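Local coordinates for protein putative aspartyl-tRNA synthetase (PDB 6OD8) that probably joins L-aspartate to its cognate tRNA(Asp) at the expense of ATP, as a class II aminoacyl-tRNA synthetase of the cytoplasm, at residues I489-A497 with Y512-W521; I236-K247 with V287-F297. All coordinates share one frame; numbering follows the deposited sequence.

Contact 1 of 2, residues I489-A497 with Y512-W521; sequences IHDPDLLLA and YVDSFRLGAW. With FMT (formic acid), chain L.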
loop_
_atom_site.group_PDB
_atom_site.type_symbol
_atom_site.label_atom_id
_atom_site.label_comp_id
_atom_site.label_asym_id
_atom_site.label_seq_id
_atom_site.Cartn_x
_atom_site.Cartn_y
_atom_site.Cartn_z
ATOM N N ILE A 489 24.268 -10.287 0.900
ATOM C CA ILE A 489 25.686 -10.114 0.580
ATOM C C ILE A 489 25.834 -8.724 -0.029
ATOM O O ILE A 489 25.338 -8.468 -1.133
ATOM C CB ILE A 489 26.186 -11.197 -0.383
ATOM C CG1 ILE A 489 26.046 -12.592 0.247
ATOM C CG2 ILE A 489 27.638 -10.925 -0.799
ATOM C CD1 ILE A 489 26.484 -13.736 -0.672
ATOM N N HIS A 490 26.505 -7.815 0.681
ATOM C CA HIS A 490 26.620 -6.449 0.172
ATOM C C HIS A 490 27.939 -6.219 -0.551
ATOM O O HIS A 490 28.161 -5.130 -1.093
ATOM C CB HIS A 490 26.428 -5.421 1.303
ATOM C CG HIS A 490 27.405 -5.565 2.421
ATOM N ND1 HIS A 490 27.369 -6.617 3.313
ATOM C CD2 HIS A 490 28.465 -4.801 2.783
ATOM C CE1 HIS A 490 28.363 -6.495 4.174
ATOM N NE2 HIS A 490 29.051 -5.409 3.868
ATOM N N ASP A 491 28.801 -7.243 -0.609
ATOM C CA ASP A 491 30.055 -7.157 -1.339
ATOM C C ASP A 491 29.872 -7.709 -2.746
ATOM O O ASP A 491 29.537 -8.894 -2.889
ATOM C CB ASP A 491 31.144 -7.954 -0.634
ATOM C CG ASP A 491 32.458 -7.926 -1.393
ATOM O OD1 ASP A 491 33.166 -6.916 -1.268
ATOM O OD2 ASP A 491 32.777 -8.905 -2.115
ATOM N N PRO A 492 30.146 -6.927 -3.799
ATOM C CA PRO A 492 29.887 -7.421 -5.168
ATOM C C PRO A 492 30.631 -8.700 -5.521
ATOM O O PRO A 492 30.080 -9.567 -6.218
ATOM C CB PRO A 492 30.342 -6.250 -6.048
ATOM C CG PRO A 492 30.351 -5.063 -5.145
ATOM C CD PRO A 492 30.716 -5.572 -3.795
ATOM N N ASP A 493 31.883 -8.838 -5.078
ATOM C CA ASP A 493 32.671 -9.989 -5.504
ATOM C C ASP A 493 32.196 -11.263 -4.828
ATOM O O ASP A 493 32.087 -12.312 -5.481
ATOM C CB ASP A 493 34.154 -9.731 -5.240
ATOM C CG ASP A 493 34.690 -8.584 -6.077
ATOM O OD1 ASP A 493 35.028 -8.818 -7.255
ATOM O OD2 ASP A 493 34.719 -7.437 -5.574
ATOM N N LEU A 494 31.886 -11.196 -3.524
ATOM C CA LEU A 494 31.364 -12.387 -2.859
ATOM C C LEU A 494 29.981 -12.744 -3.370
ATOM O O LEU A 494 29.609 -13.926 -3.389
ATOM C CB LEU A 494 31.337 -12.190 -1.349
ATOM C CG LEU A 494 32.673 -12.436 -0.654
ATOM C CD1 LEU A 494 32.536 -12.173 0.829
ATOM C CD2 LEU A 494 33.156 -13.866 -0.909
ATOM N N LEU A 495 29.202 -11.738 -3.781
ATOM C CA LEU A 495 27.887 -12.008 -4.342
ATOM C C LEU A 495 27.999 -12.761 -5.669
ATOM O O LEU A 495 27.247 -13.708 -5.916
ATOM C CB LEU A 495 27.126 -10.681 -4.495
ATOM C CG LEU A 495 25.748 -10.667 -5.137
ATOM C CD1 LEU A 495 24.731 -11.371 -4.263
ATOM C CD2 LEU A 495 25.324 -9.228 -5.387
ATOM N N LEU A 496 28.952 -12.380 -6.519
ATOM C CA LEU A 496 29.175 -13.153 -7.742
ATOM C C LEU A 496 29.708 -14.550 -7.421
ATOM O O LEU A 496 29.320 -15.535 -8.062
ATOM C CB LEU A 496 30.131 -12.401 -8.672
ATOM C CG LEU A 496 29.597 -11.127 -9.344
ATOM C CD1 LEU A 496 30.733 -10.332 -9.966
ATOM C CD2 LEU A 496 28.541 -11.460 -10.397
ATOM N N ALA A 497 30.576 -14.655 -6.413
ATOM C CA ALA A 497 31.136 -15.950 -6.046
ATOM C C ALA A 497 30.058 -16.909 -5.544
ATOM O O ALA A 497 30.080 -18.101 -5.878
ATOM C CB ALA A 497 32.231 -15.763 -4.996
ATOM N N TYR A 512 21.688 -4.713 -10.550
ATOM C CA TYR A 512 21.613 -5.042 -9.133
ATOM C C TYR A 512 23.017 -5.233 -8.544
ATOM O O TYR A 512 23.361 -4.637 -7.516
ATOM C CB TYR A 512 20.741 -6.287 -8.982
ATOM C CG TYR A 512 20.822 -7.060 -7.695
ATOM C CD1 TYR A 512 20.125 -6.640 -6.568
ATOM C CD2 TYR A 512 21.549 -8.252 -7.619
ATOM C CE1 TYR A 512 20.162 -7.343 -5.411
ATOM C CE2 TYR A 512 21.578 -8.977 -6.454
ATOM C CZ TYR A 512 20.877 -8.523 -5.349
ATOM O OH TYR A 512 20.910 -9.234 -4.163
ATOM N N VAL A 513 23.843 -6.045 -9.201
ATOM C CA VAL A 513 25.231 -6.222 -8.759
ATOM C C VAL A 513 25.957 -4.875 -8.754
ATOM O O VAL A 513 26.637 -4.515 -7.784
ATOM C CB VAL A 513 25.954 -7.240 -9.661
ATOM C CG1 VAL A 513 27.416 -7.364 -9.251
ATOM C CG2 VAL A 513 25.260 -8.617 -9.620
ATOM N N ASP A 514 25.793 -4.100 -9.830
ATOM C CA ASP A 514 26.437 -2.791 -9.935
ATOM C C ASP A 514 26.026 -1.850 -8.805
ATOM O O ASP A 514 26.795 -0.943 -8.449
ATOM C CB ASP A 514 26.089 -2.142 -11.276
ATOM C CG ASP A 514 26.884 -2.714 -12.425
ATOM O OD1 ASP A 514 27.798 -3.543 -12.177
ATOM O OD2 ASP A 514 26.581 -2.335 -13.579
ATOM N N SER A 515 24.822 -2.018 -8.255
ATOM C CA SER A 515 24.375 -1.120 -7.188
ATOM C C SER A 515 25.182 -1.267 -5.907
ATOM O O SER A 515 25.070 -0.407 -5.027
ATOM C CB SER A 515 22.886 -1.323 -6.869
ATOM O OG SER A 515 22.637 -2.495 -6.096
ATOM N N PHE A 516 25.991 -2.321 -5.781
ATOM C CA PHE A 516 26.813 -2.509 -4.592
ATOM C C PHE A 516 28.247 -2.053 -4.785
ATOM O O PHE A 516 29.070 -2.250 -3.881
ATOM C CB PHE A 516 26.803 -3.985 -4.171
ATOM C CG PHE A 516 25.429 -4.540 -3.973
ATOM C CD1 PHE A 516 24.630 -4.106 -2.912
ATOM C CD2 PHE A 516 24.912 -5.475 -4.859
ATOM C CE1 PHE A 516 23.343 -4.616 -2.732
ATOM C CE2 PHE A 516 23.624 -6.017 -4.670
ATOM C CZ PHE A 516 22.840 -5.564 -3.607
ATOM N N ARG A 517 28.583 -1.505 -5.959
ATOM C CA ARG A 517 29.980 -1.255 -6.292
ATOM C C ARG A 517 30.451 0.134 -5.885
ATOM O O ARG A 517 31.658 0.364 -5.833
ATOM C CB ARG A 517 30.208 -1.447 -7.789
ATOM C CG ARG A 517 30.091 -2.912 -8.264
ATOM C CD ARG A 517 30.464 -2.960 -9.747
ATOM N NE ARG A 517 30.073 -4.193 -10.421
ATOM C CZ ARG A 517 30.733 -5.343 -10.321
ATOM N NH1 ARG A 517 30.301 -6.406 -10.990
ATOM N NH2 ARG A 517 31.802 -5.449 -9.531
ATOM N N LEU A 518 29.533 1.050 -5.576
ATOM C CA LEU A 518 29.856 2.444 -5.258
ATOM C C LEU A 518 29.691 2.711 -3.763
ATOM O O LEU A 518 29.166 3.750 -3.345
ATOM C CB LEU A 518 28.980 3.404 -6.067
ATOM C CG LEU A 518 28.972 3.179 -7.586
ATOM C CD1 LEU A 518 28.031 4.164 -8.277
ATOM C CD2 LEU A 518 30.384 3.269 -8.174
ATOM N N GLY A 519 30.145 1.764 -2.953
ATOM C CA GLY A 519 29.939 1.771 -1.523
ATOM C C GLY A 519 28.587 1.180 -1.190
ATOM O O GLY A 519 27.565 1.624 -1.737
ATOM N N ALA A 520 28.546 0.184 -0.315
ATOM C CA ALA A 520 27.288 -0.472 0.015
ATOM C C ALA A 520 27.130 -0.567 1.524
ATOM O O ALA A 520 28.104 -0.797 2.245
ATOM C CB ALA A 520 27.205 -1.884 -0.592
ATOM N N TRP A 521 25.883 -0.389 2.001
ATOM C CA TRP A 521 25.552 -0.602 3.415
ATOM C C TRP A 521 25.287 -2.085 3.691
ATOM O O TRP A 521 24.570 -2.731 2.927
ATOM C CB TRP A 521 24.293 0.194 3.798
ATOM C CG TRP A 521 24.376 1.667 3.604
ATOM C CD1 TRP A 521 24.001 2.367 2.506
ATOM C CD2 TRP A 521 24.814 2.637 4.573
ATOM N NE1 TRP A 521 24.199 3.732 2.706
ATOM C CE2 TRP A 521 24.676 3.920 3.978
ATOM C CE3 TRP A 521 25.269 2.552 5.897
ATOM C CZ2 TRP A 521 25.028 5.106 4.647
ATOM C CZ3 TRP A 521 25.604 3.746 6.566
ATOM C CH2 TRP A 521 25.492 4.990 5.935
HETATM C C FMT L . 18.125 -5.568 -11.880
HETATM O O1 FMT L . 17.524 -4.479 -11.917
HETATM O O2 FMT L . 19.258 -5.785 -12.351
HETATM O O HOH W 1 22.874 -9.303 -2.076
HETATM O O HOH W 2 30.492 -3.546 -1.049
#

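Contact 2 of 2, residues I236-K247 with V287-F297; sequences IDKDFCEIHSPK and VPRVFEVGPVF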
loop_
_atom_site.group_PDB
_atom_site.type_symbol
_atom_site.label_atom_id
_atom_site.label_comp_id
_atom_site.label_asym_id
_atom_site.label_seq_id
_atom_site.Cartn_x
_atom_site.Cartn_y
_atom_site.Cartn_z
ATOM N N ILE A 236 6.079 2.660 9.630
ATOM C CA ILE A 236 6.094 4.126 9.639
ATOM C C ILE A 236 6.535 4.654 10.999
ATOM O O ILE A 236 7.331 5.594 11.079
ATOM C CB ILE A 236 4.700 4.672 9.243
ATOM C CG1 ILE A 236 4.424 4.420 7.765
ATOM C CG2 ILE A 236 4.562 6.171 9.586
ATOM C CD1 ILE A 236 2.938 4.546 7.402
ATOM N N ASP A 237 5.996 4.080 12.089
ATOM C CA ASP A 237 6.389 4.465 13.445
ATOM C C ASP A 237 7.883 4.303 13.663
ATOM O O ASP A 237 8.474 5.034 14.462
ATOM C CB ASP A 237 5.675 3.605 14.504
ATOM C CG ASP A 237 4.238 4.017 14.767
ATOM O OD1 ASP A 237 3.780 5.052 14.245
ATOM O OD2 ASP A 237 3.562 3.262 15.509
ATOM N N LYS A 238 8.494 3.301 13.019
ATOM C CA LYS A 238 9.919 3.029 13.125
ATOM C C LYS A 238 10.726 3.681 12.004
ATOM O O LYS A 238 11.864 3.263 11.755
ATOM C CB LYS A 238 10.164 1.518 13.133
ATOM C CG LYS A 238 9.409 0.757 14.216
ATOM C CD LYS A 238 10.074 0.932 15.559
ATOM C CE LYS A 238 9.359 0.149 16.642
ATOM N NZ LYS A 238 10.007 0.392 17.963
ATOM N N ASP A 239 10.149 4.669 11.320
ATOM C CA ASP A 239 10.835 5.487 10.310
ATOM C C ASP A 239 11.275 4.660 9.098
ATOM O O ASP A 239 12.347 4.885 8.533
ATOM C CB ASP A 239 12.021 6.234 10.933
ATOM C CG ASP A 239 12.545 7.349 10.046
ATOM O OD1 ASP A 239 13.778 7.557 10.041
ATOM O OD2 ASP A 239 11.733 8.003 9.346
ATOM N N PHE A 240 10.446 3.695 8.691
ATOM C CA PHE A 240 10.621 3.020 7.404
ATOM C C PHE A 240 9.913 3.834 6.333
ATOM O O PHE A 240 8.793 4.306 6.543
ATOM C CB PHE A 240 10.034 1.599 7.398
ATOM C CG PHE A 240 10.865 0.583 8.127
ATOM C CD1 PHE A 240 11.548 -0.405 7.430
ATOM C CD2 PHE A 240 10.943 0.604 9.509
ATOM C CE1 PHE A 240 12.323 -1.353 8.118
ATOM C CE2 PHE A 240 11.702 -0.319 10.201
ATOM C CZ PHE A 240 12.392 -1.303 9.501
ATOM N N CYS A 241 10.567 3.991 5.189
ATOM C CA CYS A 241 10.020 4.747 4.077
ATOM C C CYS A 241 9.331 3.799 3.096
ATOM O O CYS A 241 9.845 2.720 2.794
ATOM C CB CYS A 241 11.156 5.515 3.397
ATOM S SG CYS A 241 10.716 6.575 2.024
ATOM N N GLU A 242 8.168 4.212 2.585
ATOM C CA GLU A 242 7.471 3.372 1.616
ATOM C C GLU A 242 8.073 3.572 0.229
ATOM O O GLU A 242 8.327 4.707 -0.197
ATOM C CB GLU A 242 5.970 3.687 1.596
ATOM C CG GLU A 242 5.232 2.844 0.582
ATOM C CD GLU A 242 3.712 2.942 0.685
ATOM O OE1 GLU A 242 3.195 3.711 1.520
ATOM O OE2 GLU A 242 3.038 2.241 -0.094
ATOM N N ILE A 243 8.291 2.465 -0.488
ATOM C CA ILE A 243 8.803 2.540 -1.852
ATOM C C ILE A 243 7.828 1.837 -2.775
ATOM O O ILE A 243 7.027 1.001 -2.355
ATOM C CB ILE A 243 10.216 1.924 -2.013
ATOM C CG1 ILE A 243 10.186 0.437 -1.631
ATOM C CG2 ILE A 243 11.226 2.650 -1.131
ATOM C CD1 ILE A 243 11.500 -0.300 -1.997
ATOM N N HIS A 244 7.944 2.166 -4.061
ATOM C CA HIS A 244 7.170 1.549 -5.129
ATOM C C HIS A 244 8.153 1.225 -6.240
ATOM O O HIS A 244 8.694 2.135 -6.874
ATOM C CB HIS A 244 6.057 2.493 -5.610
ATOM C CG HIS A 244 4.959 2.650 -4.602
ATOM N ND1 HIS A 244 4.894 3.709 -3.722
ATOM C CD2 HIS A 244 3.921 1.844 -4.297
ATOM C CE1 HIS A 244 3.843 3.558 -2.935
ATOM N NE2 HIS A 244 3.241 2.431 -3.258
ATOM N N SER A 245 8.431 -0.061 -6.427
ATOM C CA SER A 245 9.369 -0.530 -7.432
ATOM C C SER A 245 8.624 -1.217 -8.569
ATOM O O SER A 245 7.474 -1.637 -8.408
ATOM C CB SER A 245 10.408 -1.485 -6.802
ATOM O OG SER A 245 9.800 -2.567 -6.150
ATOM N N PRO A 246 9.227 -1.308 -9.755
ATOM C CA PRO A 246 8.455 -1.751 -10.922
ATOM C C PRO A 246 8.167 -3.238 -10.895
ATOM O O PRO A 246 8.974 -4.060 -10.448
ATOM C CB PRO A 246 9.360 -1.388 -12.112
ATOM C CG PRO A 246 10.762 -1.389 -11.526
ATOM C CD PRO A 246 10.573 -0.834 -10.125
ATOM N N LYS A 247 7.004 -3.582 -11.413
ATOM C CA LYS A 247 6.651 -4.978 -11.587
ATOM C C LYS A 247 7.020 -5.491 -12.966
ATOM O O LYS A 247 7.187 -6.708 -13.130
ATOM C CB LYS A 247 5.148 -5.178 -11.313
ATOM C CG LYS A 247 4.664 -4.472 -10.036
ATOM C CD LYS A 247 5.529 -4.829 -8.814
ATOM C CE LYS A 247 5.320 -3.882 -7.609
ATOM N NZ LYS A 247 6.416 -4.131 -6.558
ATOM N N VAL A 287 18.683 5.367 1.420
ATOM C CA VAL A 287 17.459 5.299 2.218
ATOM C C VAL A 287 17.720 4.251 3.296
ATOM O O VAL A 287 18.028 3.106 2.955
ATOM C CB VAL A 287 16.233 4.929 1.365
ATOM C CG1 VAL A 287 14.975 4.962 2.231
ATOM C CG2 VAL A 287 16.088 5.868 0.160
ATOM N N PRO A 288 17.623 4.577 4.590
ATOM C CA PRO A 288 18.046 3.612 5.625
ATOM C C PRO A 288 17.142 2.404 5.778
ATOM O O PRO A 288 17.623 1.331 6.163
ATOM C CB PRO A 288 18.022 4.440 6.922
ATOM C CG PRO A 288 17.861 5.839 6.518
ATOM C CD PRO A 288 17.240 5.878 5.162
ATOM N N ARG A 289 15.836 2.549 5.544
ATOM C CA ARG A 289 14.839 1.538 5.909
ATOM C C ARG A 289 13.651 1.679 4.970
ATOM O O ARG A 289 13.130 2.799 4.885
ATOM C CB ARG A 289 14.334 1.753 7.347
ATOM C CG ARG A 289 15.349 1.632 8.482
ATOM C CD ARG A 289 14.777 2.199 9.792
ATOM N NE ARG A 289 14.934 3.652 9.867
ATOM C CZ ARG A 289 16.088 4.248 10.166
ATOM N NH1 ARG A 289 17.165 3.523 10.430
ATOM N NH2 ARG A 289 16.167 5.557 10.210
ATOM N N VAL A 290 13.190 0.592 4.336
ATOM C CA VAL A 290 12.091 0.690 3.377
ATOM C C VAL A 290 11.089 -0.436 3.588
ATOM O O VAL A 290 11.413 -1.513 4.071
ATOM C CB VAL A 290 12.575 0.657 1.902
ATOM C CG1 VAL A 290 13.432 1.873 1.579
ATOM C CG2 VAL A 290 13.375 -0.647 1.602
ATOM N N PHE A 291 9.864 -0.191 3.140
ATOM C CA PHE A 291 8.896 -1.257 2.994
ATOM C C PHE A 291 8.127 -1.046 1.704
ATOM O O PHE A 291 8.071 0.059 1.156
ATOM C CB PHE A 291 7.941 -1.344 4.191
ATOM C CG PHE A 291 6.941 -0.192 4.273
ATOM C CD1 PHE A 291 5.758 -0.213 3.522
ATOM C CD2 PHE A 291 7.187 0.891 5.108
ATOM C CE1 PHE A 291 4.815 0.848 3.606
ATOM C CE2 PHE A 291 6.255 1.962 5.187
ATOM C CZ PHE A 291 5.084 1.924 4.438
ATOM N N GLU A 292 7.528 -2.129 1.221
ATOM C CA GLU A 292 6.691 -2.057 0.039
ATOM C C GLU A 292 5.501 -2.986 0.211
ATOM O O GLU A 292 5.626 -4.083 0.756
ATOM C CB GLU A 292 7.485 -2.420 -1.238
ATOM C CG GLU A 292 6.626 -2.382 -2.512
ATOM C CD GLU A 292 7.429 -2.172 -3.795
ATOM O OE1 GLU A 292 8.675 -2.306 -3.804
ATOM O OE2 GLU A 292 6.792 -1.899 -4.819
ATOM N N VAL A 293 4.345 -2.554 -0.277
ATOM C CA VAL A 293 3.145 -3.384 -0.295
ATOM C C VAL A 293 2.676 -3.404 -1.738
ATOM O O VAL A 293 2.341 -2.354 -2.286
ATOM C CB VAL A 293 2.039 -2.836 0.624
ATOM C CG1 VAL A 293 0.771 -3.730 0.541
ATOM C CG2 VAL A 293 2.524 -2.714 2.053
ATOM N N GLY A 294 2.710 -4.567 -2.379
ATOM C CA GLY A 294 2.312 -4.607 -3.762
ATOM C C GLY A 294 2.238 -6.009 -4.313
ATOM O O GLY A 294 2.577 -6.987 -3.637
ATOM N N PRO A 295 1.810 -6.123 -5.569
ATOM C CA PRO A 295 1.634 -7.445 -6.169
ATOM C C PRO A 295 2.955 -8.153 -6.389
ATOM O O PRO A 295 3.984 -7.537 -6.679
ATOM C CB PRO A 295 0.950 -7.166 -7.514
ATOM C CG PRO A 295 0.847 -5.683 -7.658
ATOM C CD PRO A 295 1.307 -5.012 -6.411
ATOM N N VAL A 296 2.890 -9.476 -6.280
ATOM C CA VAL A 296 3.997 -10.371 -6.578
ATOM C C VAL A 296 3.417 -11.500 -7.420
ATOM O O VAL A 296 2.214 -11.761 -7.404
ATOM C CB VAL A 296 4.676 -10.892 -5.302
ATOM C CG1 VAL A 296 5.349 -9.733 -4.575
ATOM C CG2 VAL A 296 3.687 -11.530 -4.394
ATOM N N PHE A 297 4.276 -12.146 -8.198
ATOM C CA PHE A 297 3.820 -13.094 -9.209
ATOM C C PHE A 297 4.684 -14.342 -9.116
ATOM O O PHE A 297 5.909 -14.235 -9.028
ATOM C CB PHE A 297 3.873 -12.460 -10.611
ATOM C CG PHE A 297 3.056 -11.180 -10.739
ATOM C CD1 PHE A 297 1.700 -11.230 -11.043
ATOM C CD2 PHE A 297 3.647 -9.925 -10.547
ATOM C CE1 PHE A 297 0.933 -10.048 -11.164
ATOM C CE2 PHE A 297 2.894 -8.741 -10.651
ATOM C CZ PHE A 297 1.521 -8.808 -10.961
HETATM O O HOH W 3 14.047 5.469 6.000
HETATM O O HOH W 4 4.419 0.127 -1.331
HETATM O O HOH W 5 5.638 -5.847 -4.695
#

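Contact 1 of 2, residues I489-A497 with Y512-W521
L495 pushes its CD2 methyl against F516, meeting ring atom CE2 of F516 at 3.7 Å, and the two side chains cross at about a right angle. In L495, chi1 of 176° turns CG toward 512-521 and chi2 of 68° sets CD2 against the ring; the same CD2 also lies 3.9 Å from CE2 of Y512. P492, in the first turn of helix 492-501, packs its ring on the type I turn D514-R517: its CG sits 3.3 Å from the carbonyl O of F516 and also touches CB of F516 and CG of R517. P492 CB lies over one face of the R517 guanidinium, while L496 CD1 approaches NH1 of that group at 4.1 Å. The carbonyl O of H490 faces CB of A520 at 3.4 Å.

No direct hydrogen bond joins 489-497 to 512-521; water 1 bridges them, donating to the O of I489 (2.8 Å) and to OH of Y512, which is also hydrogen-bonded to Q280 of helix 276-283. Behind this layer, F516 CE2 stands over the centre of the Y512 ring, and S515 OG, bonded to the O of Y512, lies over one face of F516. D514 OD1 takes NE of R517 in a salt bridge (2.9 Å), which fixes how the guanidinium is turned toward P492. In 489-497, D491 is the N-cap of helix 492-501, OD2 receiving N of L494 at 2.8 Å. Carbonyls of L518, G519 and A520 bond R213, R94 and T175 of the second subunit. Within the connection between antiparallel neighbour strands 480-487 and 523-529, the two segments therefore cohere by apolar packing and bridging water.

Contact 2 of 2, residues I236-K247 with V287-F297
F240 and F291 each offer a ring face to the opposite segment. CB of R289 lies over one face of F240, 3.7 Å from the ring centroid and 20° off the normal, a CH-pi contact, with the V290 carbonyl O at the ring edge. CA of E242 stands over the centre of F291, whose edge meets CB of F240; E242 CB comes within 3.5 Å of F291 CZ. CG of F291, set between backbone N and carbonyl carbon (chi1 71°), carries the ring back under 240-242. The carboxylate of E242 continues to R232 of the second subunit, a salt bridge.

In the given conformer, one of two, R289 holds D239 side-on, NE to its carbonyl O and NH2 to OD1, a grip that is probably not permanent. D239, with positive phi, closes helix 215-237 in a Schellman motif.

Farther along, the E292 carboxylate holds three donors. S245 OG reaches OE1 on its syn lone pair at 2.6 Å. S245 N and K247 NZ approach OE2 from opposite faces of the carboxylate plane, NZ at 2.9 Å. Two bonds on OE2 and one on OE1 fix its rotation. Water 5 links NZ of K247 to the carbonyl O of P295.

Between these ends C241 N to R289 O, F291 N to C241 O and I243 N to F291 O make a short parallel ladder, and I243 CG2 packs on V290 CG1. Strand 241-242 is the outermost of the large mixed sheet within this chain. By family and topology, helix 215-237 running into 241-247, with P246 on R551 of the second subunit, is consistent with class II motif 1 at the dimer interface, and antiparallel strands 289-297 and 310-319 with motif 2.

How the contacts relate
Contact 2 closes before contact 1 opens along the chain, and all four segments belong to the class II synthetase region. Their centres lie 21 Å apart and their nearest atoms about 6 Å, without touching. Contact 2 builds one border of the large mixed sheet as counted within this chain, whereas contact 1 packs helices 492-501 and 510-514 in the connection between two of its inner strands, 480-487 and 523-529. Helix 276-283 borders both: Q280 and M281 meet contact 1, and Y278, V282 and L283 meet contact 2. Both contacts also reach the second subunit, so the sheet border and this helical connection are each tied into the dimer.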